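PDB 1ZU4: ftsY from Mycoplasma mycoides, which belongs, as an SRP receptor, to the SRP54-type protein family and carries an NG core, a helical bundle joined to a P-loop GTPase domain. Local coordinates for residues Phe16-Asp21 with Val306-Gly311; Val43-Asp48 with Lys52-Val57; Gln84-Asn89 with Phe299-Tyr304; Lys23-Lys28 with Phe37-Asp42; Ile287-Gly290 with Asp294-Leu297. One frame throughout, in Å; residues are numbered along the deposited sequence.

Interaction 1: residues Phe16-Asp21 with Val306-Gly311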
# COMPACT_ATOMS: atom_id res chain seq x y z
N PHE A 16 5.55 4.38 18.90
CA PHE A 16 5.53 4.20 20.33
C PHE A 16 6.10 2.83 20.77
O PHE A 16 6.90 2.76 21.70
CB PHE A 16 4.13 4.32 20.91
CG PHE A 16 4.10 4.08 22.40
CD1 PHE A 16 4.51 5.09 23.28
CD2 PHE A 16 3.77 2.82 22.92
CE1 PHE A 16 4.55 4.85 24.68
CE2 PHE A 16 3.80 2.58 24.31
CZ PHE A 16 4.19 3.59 25.17
N ASN A 17 5.60 1.77 20.14
CA ASN A 17 6.07 0.41 20.38
C ASN A 17 7.59 0.19 20.11
O ASN A 17 8.31 -0.43 20.92
CB ASN A 17 5.26 -0.48 19.46
CG ASN A 17 5.21 -1.91 19.91
OD1 ASN A 17 4.29 -2.33 20.66
ND2 ASN A 17 6.13 -2.71 19.39
N PHE A 18 8.06 0.66 18.95
CA PHE A 18 9.46 0.57 18.56
C PHE A 18 10.32 1.40 19.53
O PHE A 18 11.30 0.90 20.06
CB PHE A 18 9.59 1.05 17.10
CG PHE A 18 10.92 0.73 16.45
CD1 PHE A 18 11.39 1.53 15.43
CD2 PHE A 18 11.71 -0.34 16.89
CE1 PHE A 18 12.60 1.25 14.78
CE2 PHE A 18 12.93 -0.63 16.24
CZ PHE A 18 13.37 0.16 15.19
N SER A 19 9.96 2.66 19.81
CA SER A 19 10.74 3.44 20.78
C SER A 19 10.71 2.90 22.21
O SER A 19 11.67 3.09 22.98
CB SER A 19 10.32 4.90 20.81
OG SER A 19 9.04 5.02 21.41
N LYS A 20 9.60 2.25 22.59
CA LYS A 20 9.51 1.66 23.93
C LYS A 20 10.57 0.59 24.06
O LYS A 20 11.28 0.54 25.06
CB LYS A 20 8.13 1.07 24.19
CG LYS A 20 7.88 0.67 25.65
CD LYS A 20 6.76 -0.39 25.69
CE LYS A 20 6.24 -0.55 27.13
NZ LYS A 20 7.08 -1.54 27.90
N ASP A 21 10.70 -0.25 23.03
CA ASP A 21 11.76 -1.27 23.00
C ASP A 21 13.16 -0.68 22.88
O ASP A 21 14.10 -1.17 23.53
CB ASP A 21 11.52 -2.27 21.86
CG ASP A 21 10.33 -3.17 22.13
OD1 ASP A 21 9.80 -3.11 23.28
OD2 ASP A 21 9.93 -3.92 21.21
N VAL A 306 11.48 7.54 9.18
CA VAL A 306 11.69 8.67 10.12
C VAL A 306 10.55 8.81 11.15
O VAL A 306 10.79 8.98 12.34
CB VAL A 306 11.95 9.99 9.31
CG1 VAL A 306 11.76 11.22 10.18
CG2 VAL A 306 13.36 9.95 8.70
N HIS A 307 9.31 8.69 10.70
CA HIS A 307 8.17 8.77 11.63
C HIS A 307 8.04 7.51 12.52
O HIS A 307 7.64 7.59 13.71
CB HIS A 307 6.89 9.12 10.86
CG HIS A 307 6.91 10.52 10.30
ND1 HIS A 307 6.72 11.63 11.08
CD2 HIS A 307 7.17 10.97 9.05
CE1 HIS A 307 6.82 12.72 10.33
NE2 HIS A 307 7.09 12.35 9.09
N LEU A 308 8.43 6.36 11.99
CA LEU A 308 8.51 5.11 12.80
C LEU A 308 9.53 5.29 13.90
O LEU A 308 9.34 4.79 15.02
CB LEU A 308 8.98 3.91 11.96
CG LEU A 308 9.21 2.56 12.67
CD1 LEU A 308 7.97 2.15 13.53
CD2 LEU A 308 9.53 1.51 11.63
N SER A 309 10.58 6.03 13.57
CA SER A 309 11.71 6.25 14.46
C SER A 309 11.59 7.46 15.39
O SER A 309 12.49 7.68 16.19
CB SER A 309 12.97 6.41 13.60
OG SER A 309 13.19 5.19 12.90
N SER A 310 10.48 8.20 15.29
CA SER A 310 10.35 9.52 15.89
C SER A 310 10.45 9.50 17.40
O SER A 310 10.99 10.45 18.00
CB SER A 310 9.05 10.21 15.47
OG SER A 310 7.93 9.42 15.80
N GLY A 311 9.99 8.40 17.99
CA GLY A 311 9.98 8.23 19.44
C GLY A 311 11.36 8.10 20.06
O GLY A 311 11.53 8.35 21.25
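F18 and L308 meet where the N-terminal helical bundle of this SRP54-type NG core packs on the end of its GTPase domain; helix 12-27 gives one side, helix 301-308 and the turn after it the other. The F18 ring brings CD1 to the branch point of L308, with F18 CD1 3.7 Å from L308 CG, and L308 CD1 reaches back to within 4.1 Å of F18 CB. The two side chains cross at about a right angle. L308 comes at the ring obliquely, whereas its own carbonyl lies at the rim in the ring plane, L308 O being 3.9 Å from F18 CD1. Each has its CG swung opposite the backbone nitrogen (chi1 -167° in F18, 176° in L308), which carries the F18 ring and the end of L308 to each other.

S19 uses its beta carbon: S19 CB sits 3.4 Å from G311 C. Because G311 has no side chain, the backbones come close here, 5.0 Å between S19 CA and G311 CA.

Further out, the F18 ring makes an edge-to-face pair with F312 and lies against L78 and L82 of helix 71-87 and V43 of helix 34-46. The hydroxyls of S19 and S309 are hydrogen-bonded to carbonyls four residues earlier, A15 O and I305 O. The turn that carries G311 is tied down by S310, whose OG donates to H307 O at 2.8 Å, tilted 24° from the carbonyl plane.

Interaction 2: residues Val43-Asp48 with Lys52-Val57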
# COMPACT_ATOMS: atom_id res chain seq x y z
N VAL A 43 14.88 -6.83 19.56
CA VAL A 43 14.00 -5.70 19.27
C VAL A 43 13.50 -5.68 17.81
O VAL A 43 12.34 -5.45 17.58
CB VAL A 43 14.69 -4.40 19.60
CG1 VAL A 43 13.87 -3.19 19.10
CG2 VAL A 43 15.00 -4.30 21.11
N LEU A 44 14.38 -5.93 16.84
CA LEU A 44 13.98 -5.85 15.44
C LEU A 44 12.95 -6.92 15.16
O LEU A 44 11.98 -6.70 14.40
CB LEU A 44 15.19 -6.01 14.51
CG LEU A 44 16.13 -4.81 14.58
CD1 LEU A 44 17.33 -5.01 13.73
CD2 LEU A 44 15.44 -3.48 14.26
N ILE A 45 13.11 -8.07 15.82
CA ILE A 45 12.16 -9.17 15.61
C ILE A 45 10.74 -8.72 16.01
O ILE A 45 9.76 -9.01 15.32
CB ILE A 45 12.59 -10.49 16.37
CG1 ILE A 45 13.82 -11.09 15.70
CG2 ILE A 45 11.40 -11.50 16.36
CD1 ILE A 45 14.65 -12.06 16.52
N GLN A 46 10.64 -7.97 17.10
CA GLN A 46 9.32 -7.60 17.61
C GLN A 46 8.55 -6.61 16.75
O GLN A 46 7.35 -6.42 16.96
CB GLN A 46 9.43 -7.10 19.04
CG GLN A 46 9.72 -8.24 20.05
CD GLN A 46 10.11 -7.71 21.40
OE1 GLN A 46 11.28 -7.37 21.63
NE2 GLN A 46 9.14 -7.62 22.32
N THR A 47 9.23 -5.94 15.82
CA THR A 47 8.59 -5.05 14.82
C THR A 47 7.78 -5.83 13.78
O THR A 47 7.01 -5.24 12.99
CB THR A 47 9.64 -4.18 14.07
OG1 THR A 47 10.30 -4.97 13.07
CG2 THR A 47 10.65 -3.59 15.03
N ASP A 48 7.97 -7.17 13.81
CA ASP A 48 7.50 -8.14 12.83
C ASP A 48 8.00 -7.93 11.40
O ASP A 48 7.29 -8.24 10.46
CB ASP A 48 5.98 -8.28 12.83
CG ASP A 48 5.43 -8.87 14.14
OD1 ASP A 48 6.17 -9.48 14.94
OD2 ASP A 48 4.24 -8.70 14.38
N LYS A 52 14.67 -12.34 7.66
CA LYS A 52 15.63 -11.94 6.66
C LYS A 52 15.92 -10.47 6.81
O LYS A 52 17.05 -10.05 6.64
CB LYS A 52 15.14 -12.25 5.23
CG LYS A 52 15.00 -13.75 4.96
CD LYS A 52 15.09 -14.08 3.47
CE LYS A 52 15.52 -15.55 3.23
NZ LYS A 52 14.37 -16.51 3.22
N MET A 53 14.88 -9.68 7.08
CA MET A 53 15.02 -8.23 7.30
C MET A 53 15.75 -7.90 8.61
O MET A 53 16.56 -6.99 8.63
CB MET A 53 13.65 -7.56 7.24
CG MET A 53 13.13 -7.35 5.75
SD MET A 53 14.19 -6.05 4.98
CE MET A 53 13.58 -6.04 3.27
N VAL A 54 15.44 -8.62 9.69
CA VAL A 54 16.20 -8.46 10.94
C VAL A 54 17.68 -8.63 10.65
O VAL A 54 18.48 -7.80 11.02
CB VAL A 54 15.76 -9.47 12.04
CG1 VAL A 54 16.67 -9.41 13.28
CG2 VAL A 54 14.33 -9.16 12.45
N LEU A 55 18.02 -9.72 9.95
CA LEU A 55 19.40 -10.01 9.59
C LEU A 55 20.05 -8.91 8.73
O LEU A 55 21.17 -8.48 9.00
CB LEU A 55 19.46 -11.36 8.88
CG LEU A 55 20.81 -11.78 8.33
CD1 LEU A 55 21.61 -12.34 9.46
CD2 LEU A 55 20.64 -12.78 7.20
N LYS A 56 19.37 -8.47 7.70
CA LYS A 56 19.89 -7.40 6.83
C LYS A 56 20.08 -6.07 7.60
O LYS A 56 21.10 -5.41 7.45
CB LYS A 56 18.98 -7.21 5.60
CG LYS A 56 19.60 -6.31 4.53
CD LYS A 56 18.67 -6.05 3.32
CE LYS A 56 18.76 -7.16 2.28
NZ LYS A 56 18.02 -8.37 2.77
N VAL A 57 19.12 -5.69 8.44
CA VAL A 57 19.21 -4.42 9.20
C VAL A 57 20.33 -4.49 10.25
O VAL A 57 21.13 -3.56 10.38
CB VAL A 57 17.84 -4.02 9.80
CG1 VAL A 57 17.98 -2.84 10.79
CG2 VAL A 57 16.90 -3.59 8.67
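The carbonyl oxygen of L44, a residue that packs against V54 and V57, is gripped twice by T47. T47 OG1 donates to L44 O at 2.8 Å, in the carbonyl plane, and T47 N reaches the same L44 O at 3.2 Å. The hydroxyl can turn back to this oxygen because OG1 stands between N and the carbonyl carbon (chi1 78°); T47 OG1 itself accepts a weak bond from M49 N. Just beyond, D48 takes a positive phi of 59° as the chain leaves helical geometry. This is the tight turn of an alpha-helical hairpin in the N-domain bundle, between helices 34-46 and 51-64.

V54 is the wedge across it. Both its methyls pack where L44 meets I45: V54 CG1 touches L44 CB at 3.9 Å, and V54 CG2 lies over the backbone, 3.7 Å from I45 N. The exposed I45 adds a contact at the surface, I45 CG1 to V54 CG2 at 3.8 Å. A turn further along helix 51-64, V57 CG1 meets L44 CD1 at 3.7 Å, the two side chains slanting past each other. L78 of helix 71-87 touches both L44 and V57, while M49 in the turn packs on L44 and V54.

Interaction 3: residues Gln84-Asn89 with Phe299-Tyr304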
# COMPACT_ATOMS: atom_id res chain seq x y z
N GLN A 84 17.80 1.72 4.15
CA GLN A 84 18.63 0.94 3.17
C GLN A 84 18.14 -0.50 2.92
O GLN A 84 18.24 -1.04 1.80
CB GLN A 84 20.12 0.98 3.55
CG GLN A 84 20.65 2.41 3.44
CD GLN A 84 22.15 2.52 3.60
OE1 GLN A 84 22.80 1.65 4.19
NE2 GLN A 84 22.70 3.61 3.10
N ALA A 85 17.58 -1.12 3.97
CA ALA A 85 17.09 -2.49 3.88
C ALA A 85 15.94 -2.55 2.87
O ALA A 85 15.84 -3.49 2.06
CB ALA A 85 16.63 -2.97 5.23
N TYR A 86 15.08 -1.55 2.92
CA TYR A 86 13.97 -1.41 1.99
C TYR A 86 14.46 -1.02 0.61
O TYR A 86 14.01 -1.58 -0.39
CB TYR A 86 12.99 -0.35 2.49
CG TYR A 86 11.72 -0.24 1.69
CD1 TYR A 86 10.60 -0.98 2.07
CD2 TYR A 86 11.65 0.55 0.52
CE1 TYR A 86 9.42 -0.92 1.36
CE2 TYR A 86 10.44 0.62 -0.24
CZ TYR A 86 9.34 -0.12 0.22
OH TYR A 86 8.13 -0.12 -0.43
N THR A 87 15.37 -0.05 0.54
CA THR A 87 15.78 0.48 -0.77
C THR A 87 16.81 -0.42 -1.49
O THR A 87 17.15 -0.13 -2.61
CB THR A 87 16.35 1.92 -0.65
OG1 THR A 87 17.41 1.92 0.31
CG2 THR A 87 15.29 2.90 -0.20
N ASP A 88 17.31 -1.46 -0.82
CA ASP A 88 18.18 -2.48 -1.44
C ASP A 88 17.34 -3.39 -2.36
O ASP A 88 16.74 -4.39 -1.93
CB ASP A 88 18.94 -3.28 -0.36
CG ASP A 88 19.75 -4.46 -0.94
OD1 ASP A 88 20.36 -4.31 -2.03
OD2 ASP A 88 19.77 -5.54 -0.29
N ASN A 89 17.26 -3.00 -3.62
CA ASN A 89 16.44 -3.71 -4.59
C ASN A 89 16.84 -3.33 -6.03
O ASN A 89 17.57 -2.36 -6.27
CB ASN A 89 14.94 -3.43 -4.35
CG ASN A 89 14.59 -1.96 -4.42
OD1 ASN A 89 14.83 -1.30 -5.45
ND2 ASN A 89 14.04 -1.41 -3.32
N PHE A 299 3.34 6.96 -0.92
CA PHE A 299 4.30 6.36 -0.05
C PHE A 299 5.71 6.89 -0.25
O PHE A 299 6.18 7.09 -1.38
CB PHE A 299 4.32 4.87 -0.27
CG PHE A 299 5.18 4.16 0.67
CD1 PHE A 299 4.77 3.96 1.96
CD2 PHE A 299 6.45 3.70 0.27
CE1 PHE A 299 5.58 3.28 2.84
CE2 PHE A 299 7.24 3.05 1.16
CZ PHE A 299 6.83 2.84 2.42
N ASP A 300 6.38 7.10 0.86
CA ASP A 300 7.71 7.64 0.87
C ASP A 300 8.40 6.85 1.97
O ASP A 300 8.09 6.97 3.18
CB ASP A 300 7.61 9.15 1.11
CG ASP A 300 8.95 9.82 1.35
OD1 ASP A 300 9.91 9.11 1.69
OD2 ASP A 300 9.01 11.09 1.23
N ILE A 301 9.33 6.00 1.56
CA ILE A 301 10.00 5.11 2.50
C ILE A 301 10.81 5.88 3.55
O ILE A 301 10.82 5.44 4.71
CB ILE A 301 10.89 4.04 1.81
CG1 ILE A 301 11.57 3.15 2.87
CG2 ILE A 301 11.91 4.69 0.84
CD1 ILE A 301 10.58 2.35 3.72
N ASP A 302 11.46 6.99 3.18
CA ASP A 302 12.21 7.75 4.20
C ASP A 302 11.27 8.32 5.28
O ASP A 302 11.60 8.33 6.48
CB ASP A 302 13.17 8.80 3.62
CG ASP A 302 14.10 9.37 4.67
OD1 ASP A 302 14.91 8.60 5.27
OD2 ASP A 302 13.99 10.58 4.96
N GLN A 303 10.10 8.76 4.87
CA GLN A 303 9.13 9.30 5.79
C GLN A 303 8.56 8.22 6.70
O GLN A 303 8.35 8.44 7.88
CB GLN A 303 8.01 10.00 5.02
CG GLN A 303 8.42 11.41 4.53
CD GLN A 303 8.70 12.37 5.67
OE1 GLN A 303 7.77 12.81 6.33
NE2 GLN A 303 9.98 12.67 5.92
N TYR A 304 8.25 7.06 6.12
CA TYR A 304 7.79 5.93 6.89
C TYR A 304 8.83 5.63 7.98
O TYR A 304 8.49 5.56 9.17
CB TYR A 304 7.63 4.73 5.96
CG TYR A 304 7.15 3.47 6.61
CD1 TYR A 304 5.78 3.20 6.72
CD2 TYR A 304 8.06 2.50 7.06
CE1 TYR A 304 5.34 2.01 7.29
CE2 TYR A 304 7.64 1.34 7.63
CZ TYR A 304 6.29 1.09 7.74
OH TYR A 304 5.90 -0.06 8.28
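The Y86 ring takes I301 on one face. I301 CD1 stands 3.8 Å from the ring centroid and 22° off the normal, a CH-pi contact, and lies 3.5 Å from Y86 CG. I301 CG1 comes equally near at Y86 CD2, so CB, CG1 and CD1 all touch the tyrosine, the side chains crossing at a slant, with CG1 anti to the backbone nitrogen (chi1 180°). At the phenol end F299 arrives from the opposite direction. Its ring is inclined 45° to that of Y86, neither stacked nor edge-to-face, and F299 CE2 is 3.7 Å from Y86 OH. The hydroxyl is held by a hydrogen bond with I284 N, which ties the far end of the tyrosine to the beginning of a sheet strand. T87 adds a lighter methyl contact, T87 CG2 to I301 CG2 at 4.0 Å.

Both helix ends are finished locally. N89 ND2 donates to Y86 O at 2.9 Å, on a lone pair, and D300 is the N-cap of helix 301-308, its OD1 accepting from Q303 N at 3.2 Å. The contact thus joins the end of helix 71-87 to the start of helix 301-308, with L274 of helix 272-280 against Y86 and F299 against I284 and I287 of strand 284-288.

Interaction 4: residues Lys23-Lys28 with Phe37-Asp42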
# COMPACT_ATOMS: atom_id res chain seq x y z
N LYS A 23 14.14 2.29 23.92
CA LYS A 23 14.47 2.98 25.19
C LYS A 23 14.93 2.00 26.26
O LYS A 23 15.88 2.25 26.97
CB LYS A 23 13.32 3.89 25.66
CG LYS A 23 13.16 5.13 24.75
CD LYS A 23 11.83 5.85 24.93
CE LYS A 23 11.90 7.18 24.21
NZ LYS A 23 10.72 8.02 24.53
N LYS A 24 14.24 0.88 26.37
CA LYS A 24 14.72 -0.24 27.16
C LYS A 24 16.16 -0.67 26.77
O LYS A 24 17.01 -0.88 27.62
CB LYS A 24 13.74 -1.40 27.01
CG LYS A 24 14.06 -2.60 27.89
CD LYS A 24 12.80 -3.33 28.38
CE LYS A 24 13.23 -4.45 29.34
NZ LYS A 24 14.16 -3.92 30.39
N LEU A 25 16.43 -0.76 25.47
CA LEU A 25 17.75 -1.17 24.98
C LEU A 25 18.86 -0.20 25.43
O LEU A 25 19.96 -0.63 25.80
CB LEU A 25 17.73 -1.31 23.46
CG LEU A 25 18.87 -2.04 22.77
CD1 LEU A 25 18.86 -3.50 23.22
CD2 LEU A 25 18.77 -1.95 21.24
N SER A 26 18.55 1.10 25.42
CA SER A 26 19.51 2.14 25.84
C SER A 26 20.01 2.06 27.30
O SER A 26 21.13 2.50 27.60
CB SER A 26 18.92 3.54 25.61
OG SER A 26 17.92 3.80 26.58
N LYS A 27 19.17 1.54 28.20
CA LYS A 27 19.43 1.63 29.65
C LYS A 27 20.54 0.69 30.11
O LYS A 27 21.35 1.06 30.97
CB LYS A 27 18.14 1.43 30.47
CG LYS A 27 17.11 2.56 30.27
CD LYS A 27 15.89 2.39 31.20
CE LYS A 27 14.95 3.59 31.07
NZ LYS A 27 14.21 3.90 32.38
N LYS A 28 20.59 -0.50 29.53
CA LYS A 28 21.72 -1.40 29.78
C LYS A 28 22.79 -1.32 28.66
O LYS A 28 23.65 -2.21 28.55
CB LYS A 28 21.22 -2.84 30.02
CG LYS A 28 20.65 -3.06 31.45
CD LYS A 28 19.40 -3.99 31.46
CE LYS A 28 19.74 -5.50 31.38
NZ LYS A 28 20.39 -6.05 32.62
N PHE A 37 24.32 -6.65 19.72
CA PHE A 37 23.62 -7.02 18.50
C PHE A 37 22.57 -8.11 18.70
O PHE A 37 21.55 -8.08 18.07
CB PHE A 37 24.57 -7.23 17.31
CG PHE A 37 25.14 -5.94 16.78
CD1 PHE A 37 26.41 -5.52 17.17
CD2 PHE A 37 24.37 -5.10 15.98
CE1 PHE A 37 26.92 -4.31 16.73
CE2 PHE A 37 24.89 -3.89 15.52
CZ PHE A 37 26.15 -3.49 15.90
N GLU A 38 22.77 -9.00 19.68
CA GLU A 38 21.74 -9.99 20.00
C GLU A 38 20.50 -9.31 20.56
O GLU A 38 19.39 -9.71 20.25
CB GLU A 38 22.25 -11.00 21.04
CG GLU A 38 23.38 -11.87 20.58
CD GLU A 38 23.97 -12.64 21.74
OE1 GLU A 38 23.21 -12.99 22.68
OE2 GLU A 38 25.20 -12.90 21.72
N GLU A 39 20.73 -8.31 21.43
CA GLU A 39 19.63 -7.57 22.04
C GLU A 39 18.94 -6.76 20.96
O GLU A 39 17.74 -6.72 20.94
CB GLU A 39 20.11 -6.60 23.13
CG GLU A 39 20.79 -7.23 24.36
CD GLU A 39 19.87 -8.10 25.19
OE1 GLU A 39 18.63 -7.95 25.11
OE2 GLU A 39 20.41 -8.95 25.92
N LEU A 40 19.71 -6.11 20.09
CA LEU A 40 19.09 -5.32 19.04
C LEU A 40 18.24 -6.19 18.13
O LEU A 40 17.09 -5.83 17.75
CB LEU A 40 20.14 -4.56 18.24
CG LEU A 40 19.64 -3.88 16.93
CD1 LEU A 40 18.78 -2.69 17.26
CD2 LEU A 40 20.83 -3.46 16.04
N GLU A 41 18.76 -7.38 17.81
CA GLU A 41 18.08 -8.31 16.91
C GLU A 41 16.76 -8.72 17.51
O GLU A 41 15.77 -8.82 16.81
CB GLU A 41 19.00 -9.52 16.62
CG GLU A 41 19.99 -9.20 15.51
CD GLU A 41 21.18 -10.14 15.43
OE1 GLU A 41 21.23 -11.22 16.08
OE2 GLU A 41 22.08 -9.77 14.70
N ASP A 42 16.74 -8.92 18.82
CA ASP A 42 15.48 -9.19 19.49
C ASP A 42 14.45 -8.05 19.39
O ASP A 42 13.28 -8.28 19.10
CB ASP A 42 15.69 -9.65 20.94
CG ASP A 42 14.45 -10.23 21.50
OD1 ASP A 42 13.97 -11.25 20.96
OD2 ASP A 42 13.88 -9.66 22.47
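Two successive helices of the N-domain bundle, 12-27 and 34-46, run in roughly opposite directions here, and a single leucine bridges them near the end that is joined by their connecting loop. L25 projects toward the second helix and lays its two methyls on consecutive residues. L25 CD1 presses on E39, 3.3 Å from E39 CB, a tight carbon-carbon approach, and also lies 4.0 Å from E39 C. The other methyl, L25 CD2, meets L40 at two places, 4.0 Å from L40 CA and 4.0 Å from L40 CD1. The fork therefore spans a piece of helix surface made partly of side chain and partly of main chain. L25 reaches it because its CG points opposite the backbone nitrogen, with chi1 at -165°.

E39 gives only the base of its side chain. Its chain bends at CG (chi2 -65°), and the carboxylate makes no bond to residues 23-28. L40 approaches at a slant and is the buried member of the trio, whereas E39 is exposed and L25 partly so; the contact grades from the bundle interior to its surface. On the other side of the first helix S26 OG donates to K23 O at 2.6 Å, a hydroxyl turned back to the carbonyl three residues earlier.

Helix 51-64 also packs on helix 34-46: F37 lies there on S58, V61 and R62, and E41 touches V54 and hydrogen-bonds to S58 through OE2, so the second helix is sandwiched between its two chain neighbours.

Interaction 5: residues Ile287-Gly290 with Asp294-Leu297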
# COMPACT_ATOMS: atom_id res chain seq x y z
N ILE A 287 -0.11 5.00 0.94
CA ILE A 287 -0.33 4.55 2.30
C ILE A 287 -1.52 5.29 2.93
O ILE A 287 -1.59 6.51 2.88
CB ILE A 287 0.94 4.74 3.18
CG1 ILE A 287 0.71 4.19 4.59
CG2 ILE A 287 1.46 6.22 3.16
CD1 ILE A 287 1.96 4.29 5.48
N GLY A 288 -2.44 4.52 3.52
CA GLY A 288 -3.64 5.02 4.22
C GLY A 288 -3.29 5.46 5.63
O GLY A 288 -2.75 4.67 6.45
N VAL A 289 -3.61 6.71 5.94
CA VAL A 289 -3.14 7.34 7.19
C VAL A 289 -4.27 7.49 8.24
O VAL A 289 -4.04 7.86 9.40
CB VAL A 289 -2.51 8.71 6.82
CG1 VAL A 289 -2.81 9.78 7.88
CG2 VAL A 289 -1.02 8.54 6.53
N GLY A 290 -5.49 7.17 7.82
CA GLY A 290 -6.67 7.35 8.66
C GLY A 290 -7.99 7.07 7.94
O GLY A 290 -8.00 6.51 6.84
N ASP A 294 -9.43 12.00 2.72
CA ASP A 294 -8.16 12.56 2.28
C ASP A 294 -6.97 11.93 3.02
O ASP A 294 -5.84 12.37 2.88
CB ASP A 294 -8.15 14.10 2.37
CG ASP A 294 -8.69 14.62 3.70
OD1 ASP A 294 -9.68 14.06 4.23
OD2 ASP A 294 -8.13 15.61 4.21
N ASP A 295 -7.23 10.85 3.77
CA ASP A 295 -6.14 10.21 4.54
C ASP A 295 -5.40 9.15 3.71
O ASP A 295 -5.36 7.99 4.08
CB ASP A 295 -6.67 9.64 5.87
CG ASP A 295 -7.00 10.73 6.89
OD1 ASP A 295 -6.43 11.84 6.79
OD2 ASP A 295 -7.85 10.48 7.79
N LEU A 296 -4.87 9.58 2.58
CA LEU A 296 -4.13 8.73 1.65
C LEU A 296 -3.00 9.55 1.08
O LEU A 296 -3.23 10.68 0.60
CB LEU A 296 -5.03 8.26 0.52
CG LEU A 296 -4.50 6.99 -0.14
CD1 LEU A 296 -4.78 5.73 0.70
CD2 LEU A 296 -5.08 6.91 -1.55
N LEU A 297 -1.80 9.00 1.12
CA LEU A 297 -0.62 9.74 0.71
C LEU A 297 0.16 8.87 -0.23
O LEU A 297 0.03 7.65 -0.17
CB LEU A 297 0.27 10.09 1.92
CG LEU A 297 -0.30 10.79 3.15
CD1 LEU A 297 0.74 10.80 4.25
CD2 LEU A 297 -0.68 12.22 2.79
O HOH W 1 -6.78 5.71 4.25
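I287 and L297 make the tight end of this beta hairpin, an antiparallel hydrogen-bonded pair: I287 N donates to L297 O at 2.9 Å, and L297 N returns to I287 O at 3.1 Å. G288 and L296, the non-hydrogen-bonded pair that follows, draw their CA atoms to 4.5 Å. On the face bearing I287 and L297, V289 CG2 packs on L297 CD1 at 3.7 Å. L296 points to the other face, but its CD1 curls back to 3.8 Å from G288 CA.

Toward the turn the strands give way. V289 N still donates to D295 O at 2.9 Å, nearly straight at 172°, yet it arrives 49° above the carbonyl plane. D295, at the centre of an inverse gamma turn, has its OD2 bonded to K292 N, and its CB lies against G290. Here a water bridges the two segments, donating to G290 O at 3.0 Å and to D295 O, both on partly exposed residues; G290 N is nevertheless buried without a partner.

The hairpin puts strand 296-298 at the margin of the GTPase-domain sheet, antiparallel to 284-288. L296 rests on K124 and M125 of helix 118-131, while V289 and L297 meet P6 and M7 near the N-terminus.

Interactions 2 and 4 lie within the helical bundle, and 1 joins it to helix 301-308; all three pack mainly apolar groups. Of these, 1 and 2 are largely buried, while 4 fades toward the surface, farthest from the chain's centre. Helix 12-27 serves 1 and 4, helix 34-46 serves 2 and 4, and D21 and F18 of interaction 1 touch V43 and T47. Interactions 1 and 3 hold the two ends of helix 301-308 against the bundle, chiefly by aliphatic-aromatic contact. Interaction 2 meets 3 where V57 packs on A85. Interaction 5 differs in chemistry, being backbone hydrogen bonding within the sheet; it reaches 3 through I287 against F299 and Y304.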